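Local coordinates for BH0236 protein (Bacillus halodurans, PDB 5T7A) that probably binds beta-1,3-glucan as a family 56 carbohydrate-binding module, serving the recognition and hydrolysis of that polysaccharide, at residues V47-A52 / R85-L90; A57-V62 / N73-E78; D61-V66 / E97-Y102; G93-Y98 / W113-R118. All coordinates share one frame; numbering follows the deposited sequence. Where two conformers were deposited one is given.

Contact 1: residues V47-A52 / R85-L90; sequences VTIFFA and RVVENL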
# COMPACT_ATOMS: atom_id res chain seq x y z
N VAL A 47 -2.66 9.71 -4.60
CA VAL A 47 -2.85 9.19 -3.23
C VAL A 47 -1.58 8.50 -2.92
O VAL A 47 -0.80 8.09 -3.83
CB VAL A 47 -4.04 8.21 -3.07
CG1 VAL A 47 -5.34 8.82 -3.63
CG2 VAL A 47 -3.79 6.89 -3.76
N THR A 48 -1.35 8.26 -1.61
CA THR A 48 -0.18 7.48 -1.18
C THR A 48 -0.63 6.21 -0.51
O THR A 48 -1.37 6.25 0.45
CB THR A 48 0.73 8.27 -0.25
OG1 THR A 48 1.29 9.38 -1.00
CG2 THR A 48 1.87 7.38 0.27
N ILE A 49 -0.18 5.08 -1.03
CA ILE A 49 -0.33 3.79 -0.29
C ILE A 49 0.77 3.75 0.72
O ILE A 49 1.97 3.92 0.38
CB ILE A 49 -0.19 2.56 -1.20
CG1 ILE A 49 -1.25 2.60 -2.34
CG2 ILE A 49 -0.41 1.28 -0.40
CD1 ILE A 49 -1.03 1.57 -3.41
N PHE A 50 0.41 3.47 1.98
CA PHE A 50 1.42 3.41 3.03
C PHE A 50 1.34 2.08 3.74
O PHE A 50 0.30 1.46 3.84
CB PHE A 50 1.31 4.53 4.04
CG PHE A 50 0.15 4.40 5.01
CD1 PHE A 50 -1.12 4.82 4.63
CD2 PHE A 50 0.32 3.83 6.26
CE1 PHE A 50 -2.18 4.74 5.52
CE2 PHE A 50 -0.75 3.71 7.17
CZ PHE A 50 -2.00 4.17 6.81
N PHE A 51 2.47 1.70 4.29
CA PHE A 51 2.62 0.44 5.08
C PHE A 51 3.60 0.72 6.22
O PHE A 51 4.76 1.09 6.00
CB PHE A 51 3.14 -0.67 4.16
CG PHE A 51 3.20 -2.05 4.82
CD1 PHE A 51 2.11 -2.90 4.71
CD2 PHE A 51 4.30 -2.44 5.57
CE1 PHE A 51 2.11 -4.16 5.32
CE2 PHE A 51 4.31 -3.66 6.15
CZ PHE A 51 3.23 -4.50 6.06
N ALA A 52 3.11 0.65 7.44
CA ALA A 52 3.86 1.06 8.64
C ALA A 52 3.96 -0.17 9.55
O ALA A 52 3.08 -0.44 10.39
CB ALA A 52 3.14 2.22 9.34
N ARG A 85 4.09 4.18 -1.52
CA ARG A 85 4.01 4.18 -2.98
C ARG A 85 2.93 5.21 -3.36
O ARG A 85 1.77 5.05 -3.02
CB ARG A 85 3.71 2.81 -3.54
CG ARG A 85 3.43 2.79 -5.02
CD ARG A 85 4.66 2.89 -5.84
NE ARG A 85 4.28 3.07 -7.26
CZ ARG A 85 5.21 3.25 -8.18
NH1 ARG A 85 6.49 3.18 -7.83
NH2 ARG A 85 4.83 3.47 -9.44
N VAL A 86 3.31 6.17 -4.17
CA VAL A 86 2.38 7.17 -4.71
C VAL A 86 1.72 6.61 -5.97
O VAL A 86 2.38 6.05 -6.85
CB VAL A 86 3.13 8.52 -4.98
CG1 VAL A 86 2.19 9.54 -5.63
CG2 VAL A 86 3.68 9.12 -3.71
N VAL A 87 0.41 6.69 -6.02
CA VAL A 87 -0.36 6.30 -7.17
C VAL A 87 -0.94 7.57 -7.74
O VAL A 87 -1.71 8.29 -7.07
CB VAL A 87 -1.48 5.35 -6.81
CG1 VAL A 87 -2.29 4.98 -8.05
CG2 VAL A 87 -0.89 4.11 -6.20
N GLU A 88 -0.51 7.86 -8.97
CA GLU A 88 -0.91 9.15 -9.61
C GLU A 88 -2.08 8.99 -10.53
O GLU A 88 -2.35 7.92 -11.08
CB GLU A 88 0.27 9.78 -10.37
CG GLU A 88 1.49 10.03 -9.52
CD GLU A 88 2.57 10.74 -10.29
OE1 GLU A 88 3.24 10.07 -11.10
OE2 GLU A 88 2.69 11.96 -10.10
N ASN A 89 -2.86 10.06 -10.63
CA ASN A 89 -3.95 10.19 -11.58
C ASN A 89 -5.15 9.30 -11.51
O ASN A 89 -5.78 9.05 -12.53
CB ASN A 89 -3.38 10.29 -13.01
CG ASN A 89 -2.42 11.43 -13.12
OD1 ASN A 89 -1.27 11.27 -13.57
ND2 ASN A 89 -2.84 12.61 -12.60
N LEU A 90 -5.52 8.85 -10.30
CA LEU A 90 -6.83 8.23 -10.11
C LEU A 90 -7.95 9.25 -10.31
O LEU A 90 -8.04 10.24 -9.61
CB LEU A 90 -6.99 7.61 -8.72
CG LEU A 90 -6.07 6.43 -8.40
CD1 LEU A 90 -6.09 6.10 -6.92
CD2 LEU A 90 -6.52 5.23 -9.17
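I49 meets V87 and R85 across two antiparallel strands, and its side chain can be followed atom by atom. CB packs against the carbonyl oxygen of R85, the same oxygen that accepts the bond from I49 N. CG1 lies anti to the residue's own carbonyl carbon (chi1 -58°), which carries it over that oxygen toward V87 CG2. The chain then extends, and CD1 ends 3.8 Å from V87 CG2, the two side chains meeting at a slant. V47 continues the same apolar face: its CG2 lies alongside V87 CB and reaches L90 CD1 at 4.0 Å, approached there nearly at a right angle. On the other face T48 OG1 rests 3.6 Å from V86 CG2, a van der Waals contact. Two pairs of backbone bonds fix the register: V47 N to V87 O with V87 N to V47 O, and I49 N to R85 O, at 2.8 Å, with R85 N to I49 O. Strand 35-40 flanks 46-53 on its other edge, its I39 touching both V47 and I49, while strands 60-66 and 95-103 face I49 through L64, L96, Y98 and F100.

Contact 2: residues A57-V62 / N73-E78; sequences ARYVDV and NYRMTE. With EDO (1,2-ethanediol), chain D.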
# COMPACT_ATOMS: atom_id res chain seq x y z
N ALA A 57 11.09 -3.65 8.71
CA ALA A 57 11.13 -4.57 7.55
C ALA A 57 12.40 -4.26 6.69
O ALA A 57 12.74 -3.12 6.48
CB ALA A 57 9.88 -4.34 6.73
N ARG A 58 13.02 -5.31 6.17
CA ARG A 58 14.14 -5.11 5.25
C ARG A 58 13.61 -4.56 3.91
O ARG A 58 14.30 -3.78 3.21
CB ARG A 58 14.89 -6.38 5.03
CG ARG A 58 15.71 -6.84 6.23
CD ARG A 58 16.58 -8.04 5.85
NE ARG A 58 15.82 -9.29 5.75
CZ ARG A 58 15.88 -10.11 4.71
NH1 ARG A 58 16.63 -9.80 3.63
NH2 ARG A 58 15.20 -11.19 4.74
N TYR A 59 12.38 -4.92 3.57
CA TYR A 59 11.74 -4.48 2.33
C TYR A 59 10.25 -4.70 2.43
O TYR A 59 9.78 -5.57 3.19
CB TYR A 59 12.26 -5.28 1.12
CG TYR A 59 12.09 -6.76 1.17
CD1 TYR A 59 10.95 -7.38 0.72
CD2 TYR A 59 13.08 -7.58 1.70
CE1 TYR A 59 10.79 -8.77 0.80
CE2 TYR A 59 12.94 -8.99 1.74
CZ TYR A 59 11.82 -9.57 1.30
OH TYR A 59 11.66 -10.94 1.39
N VAL A 60 9.52 -3.91 1.65
CA VAL A 60 8.05 -4.16 1.46
C VAL A 60 7.75 -3.88 -0.01
O VAL A 60 8.15 -2.86 -0.53
CB VAL A 60 7.22 -3.19 2.32
CG1 VAL A 60 5.78 -3.48 2.13
CG2 VAL A 60 7.60 -3.34 3.78
N ASP A 61 7.08 -4.84 -0.65
CA ASP A 61 6.52 -4.69 -1.99
C ASP A 61 5.01 -4.45 -1.91
O ASP A 61 4.34 -4.97 -1.02
CB ASP A 61 6.73 -5.91 -2.82
CG ASP A 61 8.20 -6.20 -3.09
OD1 ASP A 61 9.02 -5.29 -3.05
OD2 ASP A 61 8.54 -7.40 -3.31
N VAL A 62 4.50 -3.63 -2.84
CA VAL A 62 3.09 -3.48 -3.02
C VAL A 62 2.66 -4.03 -4.35
O VAL A 62 3.40 -3.92 -5.35
CB VAL A 62 2.66 -2.00 -2.84
CG1 VAL A 62 3.27 -1.07 -3.88
CG2 VAL A 62 1.16 -1.88 -2.81
N ASN A 73 3.49 -4.54 -9.69
CA ASN A 73 4.25 -4.81 -8.50
C ASN A 73 5.41 -3.82 -8.34
O ASN A 73 6.22 -3.63 -9.27
CB ASN A 73 4.77 -6.23 -8.50
CG ASN A 73 3.65 -7.21 -8.82
OD1 ASN A 73 2.73 -7.39 -8.02
ND2 ASN A 73 3.67 -7.76 -10.02
N TYR A 74 5.57 -3.24 -7.13
CA TYR A 74 6.57 -2.23 -6.92
C TYR A 74 7.22 -2.43 -5.56
O TYR A 74 6.54 -2.79 -4.58
CB TYR A 74 6.02 -0.82 -6.94
CG TYR A 74 5.28 -0.42 -8.18
CD1 TYR A 74 5.97 0.00 -9.32
CD2 TYR A 74 3.90 -0.52 -8.27
CE1 TYR A 74 5.29 0.35 -10.47
CE2 TYR A 74 3.21 -0.11 -9.39
CZ TYR A 74 3.90 0.35 -10.51
OH TYR A 74 3.23 0.66 -11.69
N ARG A 75 8.52 -2.21 -5.48
CA ARG A 75 9.20 -2.04 -4.20
C ARG A 75 8.82 -0.69 -3.68
O ARG A 75 9.04 0.33 -4.36
CB ARG A 75 10.73 -2.23 -4.38
CG ARG A 75 11.55 -1.97 -3.13
CD ARG A 75 11.29 -2.98 -2.04
NE ARG A 75 11.53 -4.37 -2.42
CZ ARG A 75 12.74 -4.93 -2.51
NH1 ARG A 75 13.80 -4.26 -2.21
NH2 ARG A 75 12.85 -6.17 -2.88
N MET A 76 8.27 -0.64 -2.47
CA MET A 76 7.91 0.59 -1.83
C MET A 76 9.17 1.33 -1.43
O MET A 76 10.28 0.74 -1.30
CB MET A 76 6.96 0.31 -0.65
CG MET A 76 5.71 -0.45 -1.09
SD MET A 76 4.52 -0.60 0.32
CE MET A 76 3.68 0.95 0.26
N THR A 77 9.00 2.62 -1.19
CA THR A 77 10.06 3.50 -0.70
C THR A 77 10.01 3.64 0.78
O THR A 77 8.98 3.99 1.33
CB THR A 77 9.97 4.85 -1.35
OG1 THR A 77 10.05 4.66 -2.79
CG2 THR A 77 11.17 5.72 -0.88
N GLU A 78 11.14 3.43 1.45
CA GLU A 78 11.21 3.54 2.91
C GLU A 78 11.46 4.95 3.33
O GLU A 78 12.33 5.62 2.78
CB GLU A 78 12.34 2.66 3.46
CG GLU A 78 12.34 2.41 4.97
CD GLU A 78 13.11 3.43 5.80
OE1 GLU A 78 13.88 4.25 5.21
OE2 GLU A 78 12.97 3.41 7.04
C1 EDO D . 14.20 -12.73 1.90
O1 EDO D . 15.17 -13.38 2.78
C2 EDO D . 13.06 -12.37 2.77
O2 EDO D . 12.25 -13.40 2.90
O HOH W 1 10.97 -8.24 -3.39
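D61 and R75 form the polar centre of this hairpin contact, in which strand 60-66 pairs with strand 72-79. The compact part lies on the opposite face, around M76. Its CG sits 3.8 Å from V62 CG1, and its sulfur, set by an extended chi2 (-174°), reaches V60 CG1 at 3.6 Å. F100, F51 and W83 add their side chains to this packing, making it part of the protein's interior. Backbone bonds hold the strands beneath it: V62 N to Y74 O, Y74 N to V62 O, and M76 N to V60 O.

The outer face is looser and wetter. R75 folds back through bends at chi2 and chi3, so that NE, not the terminal nitrogens, meets D61 OD1 at 2.7 Å in a salt bridge whose carboxylate and guanidinium planes stand only 15° apart. A water closes the outer side, donating to D61 OD2 (2.6 Å) and accepting from R75 NH2 (2.8 Å). Y59 lays its CB over the centre of the guanidinium face, 3.7 Å from R75 CZ, while its hydroxyl turns to Q108. Beyond it R58 NE is salt-bridged to E103.

Both carboxylate oxygens of D61 thus have partners on R75, one direct and one through water. The near-coplanar pairing and the Y59 methylene over one face are likely to restrict rotation of the guanidinium, and the opposite charges would balance each other on a partly exposed surface.

Contact 3: residues D61-V66 / E97-Y102; sequences DVHLKV and EYSFTY. With EDO (1,2-ethanediol), chain E; EDO (1,2-ethanediol), chain F.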
# COMPACT_ATOMS: atom_id res chain seq x y z
N ASP A 61 7.08 -4.84 -0.65
CA ASP A 61 6.52 -4.69 -1.99
C ASP A 61 5.01 -4.45 -1.91
O ASP A 61 4.34 -4.97 -1.02
CB ASP A 61 6.73 -5.91 -2.82
CG ASP A 61 8.20 -6.20 -3.09
OD1 ASP A 61 9.02 -5.29 -3.05
OD2 ASP A 61 8.54 -7.40 -3.31
N VAL A 62 4.50 -3.63 -2.84
CA VAL A 62 3.09 -3.48 -3.02
C VAL A 62 2.66 -4.03 -4.35
O VAL A 62 3.40 -3.92 -5.35
CB VAL A 62 2.66 -2.00 -2.84
CG1 VAL A 62 3.27 -1.07 -3.88
CG2 VAL A 62 1.16 -1.88 -2.81
N HIS A 63 1.50 -4.66 -4.35
CA HIS A 63 0.84 -5.29 -5.55
C HIS A 63 -0.43 -4.48 -5.74
O HIS A 63 -1.16 -4.27 -4.78
CB HIS A 63 0.50 -6.74 -5.27
CG HIS A 63 1.61 -7.49 -4.61
ND1 HIS A 63 2.83 -7.72 -5.23
CD2 HIS A 63 1.75 -7.95 -3.35
CE1 HIS A 63 3.65 -8.32 -4.39
NE2 HIS A 63 3.02 -8.49 -3.24
N LEU A 64 -0.66 -3.92 -6.95
CA LEU A 64 -1.85 -3.07 -7.12
C LEU A 64 -2.51 -3.29 -8.45
O LEU A 64 -1.87 -3.70 -9.43
CB LEU A 64 -1.54 -1.62 -6.82
CG LEU A 64 -0.52 -0.89 -7.69
CD1 LEU A 64 -1.25 -0.39 -8.93
CD2 LEU A 64 0.16 0.25 -6.91
N LYS A 65 -3.80 -3.00 -8.46
CA LYS A 65 -4.56 -2.95 -9.71
C LYS A 65 -5.54 -1.84 -9.62
O LYS A 65 -6.10 -1.55 -8.57
CB LYS A 65 -5.42 -4.21 -9.83
CG LYS A 65 -4.73 -5.51 -9.91
CD LYS A 65 -5.76 -6.62 -9.63
CE LYS A 65 -5.09 -7.94 -9.77
NZ LYS A 65 -6.06 -9.05 -10.01
N VAL A 66 -5.88 -1.25 -10.77
CA VAL A 66 -6.83 -0.17 -10.81
C VAL A 66 -8.00 -0.60 -11.73
O VAL A 66 -7.72 -1.01 -12.86
CB VAL A 66 -6.19 1.08 -11.38
CG1 VAL A 66 -7.27 2.17 -11.49
CG2 VAL A 66 -5.01 1.58 -10.55
N GLU A 97 -7.09 -1.53 -5.86
CA GLU A 97 -6.93 -2.70 -5.00
C GLU A 97 -5.45 -2.89 -4.76
O GLU A 97 -4.65 -2.74 -5.68
CB GLU A 97 -7.61 -3.94 -5.59
CG GLU A 97 -9.15 -3.88 -5.39
CD GLU A 97 -9.80 -5.05 -6.05
OE1 GLU A 97 -9.85 -5.01 -7.31
OE2 GLU A 97 -10.24 -5.96 -5.32
N TYR A 98 -5.06 -3.29 -3.55
CA TYR A 98 -3.66 -3.29 -3.19
C TYR A 98 -3.42 -4.31 -2.10
O TYR A 98 -4.27 -4.57 -1.25
CB TYR A 98 -3.17 -1.92 -2.74
CG TYR A 98 -3.90 -1.32 -1.57
CD1 TYR A 98 -5.13 -0.67 -1.75
CD2 TYR A 98 -3.36 -1.32 -0.29
CE1 TYR A 98 -5.80 -0.12 -0.70
CE2 TYR A 98 -4.01 -0.79 0.75
CZ TYR A 98 -5.22 -0.18 0.59
OH TYR A 98 -5.86 0.37 1.67
N SER A 99 -2.26 -4.97 -2.22
CA SER A 99 -1.82 -5.95 -1.20
C SER A 99 -0.34 -5.78 -1.02
O SER A 99 0.29 -5.05 -1.80
CB SER A 99 -2.12 -7.35 -1.63
OG SER A 99 -1.53 -7.61 -2.91
N PHE A 100 0.20 -6.38 0.04
CA PHE A 100 1.60 -6.22 0.35
C PHE A 100 2.32 -7.53 0.53
O PHE A 100 1.73 -8.50 1.04
CB PHE A 100 1.78 -5.40 1.65
CG PHE A 100 1.05 -4.07 1.62
CD1 PHE A 100 1.65 -2.95 1.11
CD2 PHE A 100 -0.26 -3.99 2.10
CE1 PHE A 100 0.96 -1.72 1.10
CE2 PHE A 100 -0.91 -2.81 2.07
CZ PHE A 100 -0.33 -1.66 1.57
N THR A 101 3.62 -7.49 0.24
CA THR A 101 4.50 -8.56 0.67
C THR A 101 5.57 -7.85 1.51
O THR A 101 6.27 -6.99 0.98
CB THR A 101 5.09 -9.34 -0.53
OG1 THR A 101 4.04 -10.01 -1.24
CG2 THR A 101 6.11 -10.36 -0.05
N TYR A 102 5.68 -8.24 2.78
CA TYR A 102 6.57 -7.60 3.70
C TYR A 102 7.48 -8.57 4.39
O TYR A 102 7.12 -9.67 4.72
CB TYR A 102 5.81 -6.82 4.78
CG TYR A 102 4.89 -7.59 5.62
CD1 TYR A 102 3.60 -7.91 5.22
CD2 TYR A 102 5.29 -7.96 6.94
CE1 TYR A 102 2.76 -8.62 6.08
CE2 TYR A 102 4.45 -8.65 7.78
CZ TYR A 102 3.17 -8.96 7.37
OH TYR A 102 2.32 -9.66 8.19
C1 EDO E . -7.59 -8.13 -6.96
O1 EDO E . -7.67 -8.70 -8.25
C2 EDO E . -8.23 -9.11 -6.03
O2 EDO E . -9.49 -8.63 -5.58
C1 EDO F . -3.89 -0.17 -14.21
O1 EDO F . -2.73 0.00 -15.00
C2 EDO F . -3.50 -1.10 -13.07
O2 EDO F . -4.34 -2.25 -12.94
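Strands 60-66 and 95-103 are antiparallel neighbours in the all-beta module, and H63 spans them on the face it shares with S99 and T101. Its NE2 meets T101 OG1 at 2.7 Å, nearly straight at 167°, with either atom able to donate. The hydroxyl lies in the imidazole plane, as does S99 OG in one of its two conformers. ND1 is held from the other side by N73 of strand 72-79, so the ring is bonded at both nitrogens and its rotation is fixed. A leucine here would probably leave T101 OG1 and N73 OD1 without their imidazole partner, with T110 and Q71 remaining to them. On the reverse face V62 CG2, placed anti to its backbone N, lies beside the F100 ring, 3.9 Å from CE1. Backbone bonds pair D61 with T101, H63 with S99 and K65 with E97, each in both directions. At the last of these, an ethanediol, probably from the crystallisation liquor, donates to E97 OE2 at 2.8 Å; its approach to K65 NZ is implausibly short and doubtful in detail. A polar outer face backed by an apolar inner one of V62, L64, Y98 and F100 is the two-sided pattern of a beta-sandwich.

Contact 4: residues G93-Y98 / W113-R118; sequences GDVLEY and WFTYSR. With EDO (1,2-ethanediol), chain E.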
# COMPACT_ATOMS: atom_id res chain seq x y z
N GLY A 93 -14.11 7.92 -8.76
CA GLY A 93 -14.64 6.64 -9.18
C GLY A 93 -13.65 5.49 -9.46
O GLY A 93 -14.10 4.35 -9.56
N ASP A 94 -12.36 5.78 -9.64
CA ASP A 94 -11.35 4.73 -9.79
C ASP A 94 -11.36 3.81 -8.54
O ASP A 94 -11.54 4.28 -7.40
CB ASP A 94 -9.97 5.29 -10.10
CG ASP A 94 -9.90 5.88 -11.49
OD1 ASP A 94 -10.84 5.67 -12.22
OD2 ASP A 94 -8.88 6.48 -11.84
N VAL A 95 -11.29 2.49 -8.78
CA VAL A 95 -11.10 1.52 -7.70
C VAL A 95 -9.62 1.03 -7.68
O VAL A 95 -9.10 0.45 -8.64
CB VAL A 95 -12.10 0.33 -7.75
CG1 VAL A 95 -11.72 -0.76 -6.81
CG2 VAL A 95 -13.51 0.81 -7.47
N LEU A 96 -8.96 1.24 -6.55
CA LEU A 96 -7.57 0.78 -6.37
C LEU A 96 -7.62 -0.40 -5.40
O LEU A 96 -8.10 -0.30 -4.28
CB LEU A 96 -6.73 1.94 -5.81
CG LEU A 96 -5.33 1.54 -5.33
CD1 LEU A 96 -4.45 1.22 -6.50
CD2 LEU A 96 -4.77 2.75 -4.59
N GLU A 97 -7.09 -1.53 -5.86
CA GLU A 97 -6.93 -2.70 -5.00
C GLU A 97 -5.45 -2.89 -4.76
O GLU A 97 -4.65 -2.74 -5.68
CB GLU A 97 -7.61 -3.94 -5.59
CG GLU A 97 -9.15 -3.88 -5.39
CD GLU A 97 -9.80 -5.05 -6.05
OE1 GLU A 97 -9.85 -5.01 -7.31
OE2 GLU A 97 -10.24 -5.96 -5.32
N TYR A 98 -5.06 -3.29 -3.55
CA TYR A 98 -3.66 -3.29 -3.19
C TYR A 98 -3.42 -4.31 -2.10
O TYR A 98 -4.27 -4.57 -1.25
CB TYR A 98 -3.17 -1.92 -2.74
CG TYR A 98 -3.90 -1.32 -1.57
CD1 TYR A 98 -5.13 -0.67 -1.75
CD2 TYR A 98 -3.36 -1.32 -0.29
CE1 TYR A 98 -5.80 -0.12 -0.70
CE2 TYR A 98 -4.01 -0.79 0.75
CZ TYR A 98 -5.22 -0.18 0.59
OH TYR A 98 -5.86 0.37 1.67
N TRP A 113 -5.98 -8.68 -0.42
CA TRP A 113 -6.22 -7.50 -1.20
C TRP A 113 -7.17 -6.58 -0.48
O TRP A 113 -8.29 -6.98 -0.10
CB TRP A 113 -6.84 -7.87 -2.54
CG TRP A 113 -5.90 -8.53 -3.45
CD1 TRP A 113 -5.75 -9.90 -3.67
CD2 TRP A 113 -5.00 -7.88 -4.35
NE1 TRP A 113 -4.76 -10.11 -4.59
CE2 TRP A 113 -4.30 -8.89 -5.04
CE3 TRP A 113 -4.71 -6.55 -4.62
CZ2 TRP A 113 -3.35 -8.58 -6.00
CZ3 TRP A 113 -3.79 -6.26 -5.55
CH2 TRP A 113 -3.11 -7.26 -6.23
N PHE A 114 -6.75 -5.34 -0.28
CA PHE A 114 -7.55 -4.26 0.21
C PHE A 114 -8.11 -3.45 -0.95
O PHE A 114 -7.59 -3.54 -2.06
CB PHE A 114 -6.72 -3.33 1.13
CG PHE A 114 -6.10 -4.07 2.27
CD1 PHE A 114 -6.87 -4.42 3.39
CD2 PHE A 114 -4.77 -4.40 2.25
CE1 PHE A 114 -6.31 -5.16 4.43
CE2 PHE A 114 -4.19 -5.11 3.30
CZ PHE A 114 -4.95 -5.45 4.40
N THR A 115 -9.17 -2.68 -0.68
CA THR A 115 -9.82 -1.86 -1.74
C THR A 115 -10.01 -0.44 -1.28
O THR A 115 -10.29 -0.22 -0.07
CB THR A 115 -11.16 -2.51 -2.26
OG1 THR A 115 -11.59 -1.80 -3.43
CG2 THR A 115 -12.15 -2.52 -1.23
N TYR A 116 -9.79 0.49 -2.20
CA TYR A 116 -10.00 1.90 -2.00
C TYR A 116 -10.76 2.47 -3.18
O TYR A 116 -10.40 2.21 -4.33
CB TYR A 116 -8.63 2.63 -1.88
CG TYR A 116 -8.73 4.12 -1.92
CD1 TYR A 116 -9.19 4.79 -0.79
CD2 TYR A 116 -8.31 4.86 -3.00
CE1 TYR A 116 -9.34 6.16 -0.82
CE2 TYR A 116 -8.45 6.24 -3.05
CZ TYR A 116 -8.98 6.89 -1.97
OH TYR A 116 -9.08 8.27 -2.10
N SER A 117 -11.84 3.23 -2.97
CA SER A 117 -12.48 3.95 -4.10
C SER A 117 -12.19 5.43 -3.99
O SER A 117 -12.45 6.05 -2.95
CB SER A 117 -14.01 3.72 -4.19
OG SER A 117 -14.65 4.32 -5.34
N ARG A 118 -11.63 5.97 -5.04
CA ARG A 118 -11.26 7.40 -5.13
C ARG A 118 -12.48 8.30 -5.27
O ARG A 118 -13.44 7.91 -5.93
CB ARG A 118 -10.40 7.66 -6.33
CG ARG A 118 -9.84 9.06 -6.44
CD ARG A 118 -8.94 9.45 -5.28
NE ARG A 118 -8.59 10.87 -5.29
CZ ARG A 118 -9.40 11.82 -4.84
NH1 ARG A 118 -10.60 11.52 -4.35
NH2 ARG A 118 -9.01 13.08 -4.89
OXT ARG A 118 -12.47 9.42 -4.78
C1 EDO E . -7.59 -8.13 -6.96
O1 EDO E . -7.67 -8.70 -8.25
C2 EDO E . -8.23 -9.11 -6.03
O2 EDO E . -9.49 -8.63 -5.58
O HOH W 2 -10.12 -6.06 -2.55
O HOH W 3 -8.50 0.92 1.59
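F114 CB sits over the ring of Y98, an unusual cross-strand contact in which the tyrosine ring lies over the neighbouring strand. In this beta hairpin of strands 95-103 and 108-117, the methylene is 3.7 Å from the ring centroid and 19° off its normal, a CH-pi contact. The torsion responsible is chi1 of Y98 (58°), which sets CG between the backbone N and carbonyl carbon and swings the ring across the strands. Y116 CB then meets the ring edge 4.1 Å from CE1. The two aromatic rings of Y98 and F114 themselves stand obliquely, their planes at 39°. At the hydroxyl, a water accepts from Y98 OH (2.7 Å) and donates to T115 O (2.7 Å), tying the side chain to the backbone opposite. A serine in place of Y98 would probably leave F114 CB without its aromatic cover and T115 O without this water-mediated link. On the other face W113 brings the edge of its indole to the backbone, CE3 3.4 Å from Y98 N, while K65 makes a cation-pi contact with the indole. T115 OG1 packs beside V95 CG1 at 3.5 Å. At the chain's end R118 N donates to D94 O, and R118 NH1 folds back to its own terminal carboxylate, 2.8 Å from OXT.

How the contacts relate
Of the strands in these contacts 46-53 comes first from the N terminus, and contact 1 pairs it with 82-88, closing a long loop. Contact 2, the hairpin of 60-66 and 72-79, opens and closes within that loop. Contact 3 starts on the same strand 60-66 but finds its partner beyond contact 1, in 95-103, so contacts 1 and 3 cross along the chain. Contact 4 opens on strand 95-103, where contact 3 ends, and closes the last hairpin at the C terminus. Contacts 2, 3 and 4 thus follow consecutive strand neighbours, 72-79, 60-66, 95-103 and 108-117, while F51 of contact 1 packs across onto F100 and Y102 of contact 3, joining the two layers.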